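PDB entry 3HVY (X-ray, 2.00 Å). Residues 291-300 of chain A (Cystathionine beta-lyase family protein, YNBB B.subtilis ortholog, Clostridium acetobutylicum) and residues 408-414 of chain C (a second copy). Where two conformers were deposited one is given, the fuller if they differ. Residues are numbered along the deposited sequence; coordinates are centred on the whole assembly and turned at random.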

# COMPACT_ATOMS: atom_id res chain seq x y z
N TYR A 291 -0.84 11.89 -8.90
CA TYR A 291 -0.02 12.89 -9.57
C TYR A 291 0.44 12.36 -10.91
O TYR A 291 0.35 13.05 -11.93
CB TYR A 291 1.20 13.27 -8.72
CG TYR A 291 0.93 14.30 -7.63
CD1 TYR A 291 0.83 15.64 -7.94
CD2 TYR A 291 0.88 13.93 -6.28
CE1 TYR A 291 0.62 16.60 -6.92
CE2 TYR A 291 0.70 14.87 -5.27
CZ TYR A 291 0.57 16.22 -5.61
OH TYR A 291 0.38 17.24 -4.65
N GLU A 292 0.87 11.10 -10.94
CA GLU A 292 1.36 10.59 -12.21
C GLU A 292 0.22 10.40 -13.20
O GLU A 292 0.36 10.70 -14.40
CB GLU A 292 2.22 9.32 -12.02
CG GLU A 292 2.95 8.93 -13.32
CD GLU A 292 3.70 7.60 -13.24
OE1 GLU A 292 3.66 7.00 -12.18
OE2 GLU A 292 4.28 7.15 -14.26
N GLY A 293 -0.94 9.97 -12.69
CA GLY A 293 -2.10 9.80 -13.53
C GLY A 293 -2.52 11.12 -14.17
O GLY A 293 -2.84 11.19 -15.32
N LEU A 294 -2.47 12.17 -13.39
CA LEU A 294 -2.82 13.49 -13.88
C LEU A 294 -1.86 13.92 -14.98
O LEU A 294 -2.28 14.44 -15.99
CB LEU A 294 -2.74 14.50 -12.74
CG LEU A 294 -3.05 15.93 -13.15
CD1 LEU A 294 -4.44 16.06 -13.78
CD2 LEU A 294 -2.86 16.81 -11.90
N PHE A 295 -0.57 13.66 -14.78
CA PHE A 295 0.44 14.02 -15.77
C PHE A 295 0.22 13.30 -17.11
O PHE A 295 0.43 13.87 -18.15
CB PHE A 295 1.85 13.74 -15.22
CG PHE A 295 2.95 14.33 -16.07
CD1 PHE A 295 3.15 15.69 -16.10
CD2 PHE A 295 3.72 13.54 -16.88
CE1 PHE A 295 4.13 16.26 -16.87
CE2 PHE A 295 4.70 14.09 -17.66
CZ PHE A 295 4.89 15.48 -17.66
N MSE A 296 -0.19 12.05 -17.02
CA MSE A 296 -0.43 11.21 -18.18
C MSE A 296 -1.84 11.36 -18.75
O MSE A 296 -2.17 10.75 -19.76
CB MSE A 296 -0.26 9.75 -17.79
CG MSE A 296 1.07 9.40 -17.16
SE MSE A 296 1.24 7.46 -16.87
CE MSE A 296 -0.56 6.92 -17.22
N ALA A 297 -2.68 12.14 -18.08
CA ALA A 297 -4.07 12.27 -18.49
C ALA A 297 -4.29 12.92 -19.84
O ALA A 297 -5.11 12.42 -20.62
CB ALA A 297 -4.91 12.95 -17.39
N PRO A 298 -3.63 14.07 -20.12
CA PRO A 298 -3.81 14.65 -21.44
C PRO A 298 -3.53 13.67 -22.56
O PRO A 298 -4.24 13.64 -23.59
CB PRO A 298 -2.78 15.76 -21.44
CG PRO A 298 -2.76 16.19 -20.01
CD PRO A 298 -2.79 14.92 -19.27
N HIS A 299 -2.48 12.88 -22.37
CA HIS A 299 -2.10 11.91 -23.40
C HIS A 299 -3.07 10.76 -23.55
O HIS A 299 -3.53 10.46 -24.66
CB HIS A 299 -0.71 11.38 -23.11
CG HIS A 299 -0.20 10.42 -24.12
ND1 HIS A 299 0.52 10.82 -25.23
CD2 HIS A 299 -0.27 9.06 -24.18
CE1 HIS A 299 0.82 9.75 -25.96
NE2 HIS A 299 0.35 8.68 -25.34
N VAL A 300 -3.36 10.11 -22.42
CA VAL A 300 -4.23 8.93 -22.43
C VAL A 300 -5.65 9.36 -22.93
O VAL A 300 -6.30 8.64 -23.63
CB VAL A 300 -4.25 8.22 -21.04
CG1 VAL A 300 -5.20 7.02 -21.04
CG2 VAL A 300 -2.86 7.72 -20.68
N GLY C 408 10.65 9.53 -21.42
CA GLY C 408 9.57 10.47 -21.70
C GLY C 408 8.30 9.64 -21.62
O GLY C 408 8.05 8.79 -22.47
N LEU C 409 7.52 9.89 -20.59
CA LEU C 409 6.25 9.19 -20.44
C LEU C 409 5.35 9.49 -21.66
O LEU C 409 4.59 8.64 -22.09
CB LEU C 409 5.56 9.60 -19.14
CG LEU C 409 6.17 9.12 -17.81
CD1 LEU C 409 5.40 9.66 -16.55
CD2 LEU C 409 6.33 7.58 -17.79
N THR C 410 5.48 10.70 -22.23
CA THR C 410 4.81 11.06 -23.46
C THR C 410 5.81 11.78 -24.35
O THR C 410 6.77 12.34 -23.86
CB THR C 410 3.60 11.95 -23.20
OG1 THR C 410 4.03 13.28 -22.78
CG2 THR C 410 2.70 11.28 -22.12
N PHE C 411 5.61 11.68 -25.67
CA PHE C 411 6.46 12.40 -26.61
C PHE C 411 6.29 13.89 -26.46
O PHE C 411 7.25 14.64 -26.58
CB PHE C 411 6.19 11.97 -28.05
CG PHE C 411 6.86 12.86 -29.07
CD1 PHE C 411 8.24 12.84 -29.21
CD2 PHE C 411 6.12 13.69 -29.86
CE1 PHE C 411 8.86 13.65 -30.12
CE2 PHE C 411 6.72 14.48 -30.76
CZ PHE C 411 8.12 14.48 -30.90
N ASP C 412 5.09 14.35 -26.10
CA ASP C 412 4.91 15.77 -25.91
C ASP C 412 5.85 16.24 -24.82
O ASP C 412 6.39 17.32 -24.94
CB ASP C 412 3.47 16.11 -25.54
CG ASP C 412 2.54 16.10 -26.74
OD1 ASP C 412 2.89 16.67 -27.79
OD2 ASP C 412 1.44 15.50 -26.65
N HIS C 413 6.00 15.46 -23.74
CA HIS C 413 6.91 15.85 -22.67
C HIS C 413 8.37 15.84 -23.14
O HIS C 413 9.08 16.82 -22.93
CB HIS C 413 6.72 14.99 -21.41
CG HIS C 413 7.53 15.46 -20.24
ND1 HIS C 413 8.19 14.59 -19.39
CD2 HIS C 413 7.78 16.71 -19.78
CE1 HIS C 413 8.85 15.29 -18.49
NE2 HIS C 413 8.62 16.58 -18.69
N ALA C 414 8.81 14.78 -23.79
CA ALA C 414 10.17 14.68 -24.26
C ALA C 414 10.51 15.81 -25.16
O ALA C 414 11.54 16.42 -25.05
CB ALA C 414 10.41 13.34 -25.01
O HOH W 1 2.45 12.79 -26.64
O HOH W 2 0.97 14.13 -24.21

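The two stretches, from two copies of the same protein, bury 352 Å² between them, and no direct hydrogen bond crosses the contact. Apolar packing, one aromatic pair and two waters account for it.

The apolar part centres on Leu C409, whose CA-to-CB bond points toward the helix of chain A. Leu C409 CD1 lies 4.2 Å from Phe A295 CD2 and 4.4 Å from CG of Met A296, a selenomethionine. Leu C409 CD1 is also 3.6 Å from Glu A292 OE2; because carbon cannot donate a conventional hydrogen bond, this is a van der Waals approach to a carboxylate whose extended side chain (chi1 and chi2 both t) brings its end nearer. One residue further along chain C, Thr C410 CG2 sits 3.6 Å from His A299 CB, and the CA atoms of His A299 and Thr C410, 7.0 Å apart, are the closer of the two pairs in the register.

The aromatic evidence is unambiguous. The rings of Phe A295 and His C413 have centroids 5.0 Å apart and planes at 86°, and Phe A295 CZ comes within 3.7 Å of His C413 CG. The phenyl edge therefore meets the imidazole face, an edge-to-face arrangement that directs ring hydrogens at a pi cloud.

Water supplies the polar link. Water 1 is 3.1 Å from His A299 ND1 and accepts from Asp C412 N at 3.1 Å; its donation to Asp C412 OD2, at 2.9 Å, is weak. Water 2 donates to Asp C412 OD2 at 2.8 Å, while its bond to His A299 ND1, at 3.5 Å, is weak. Both waters thus join the same two side chains.

Within chain C, Thr C410 caps the helix that follows: Thr C410 OG1 accepts from His C413 N at 3.1 Å, with an N-H...acceptor angle of 155°. The threonine thus combines a capping hydroxyl with a methyl packed against chain A.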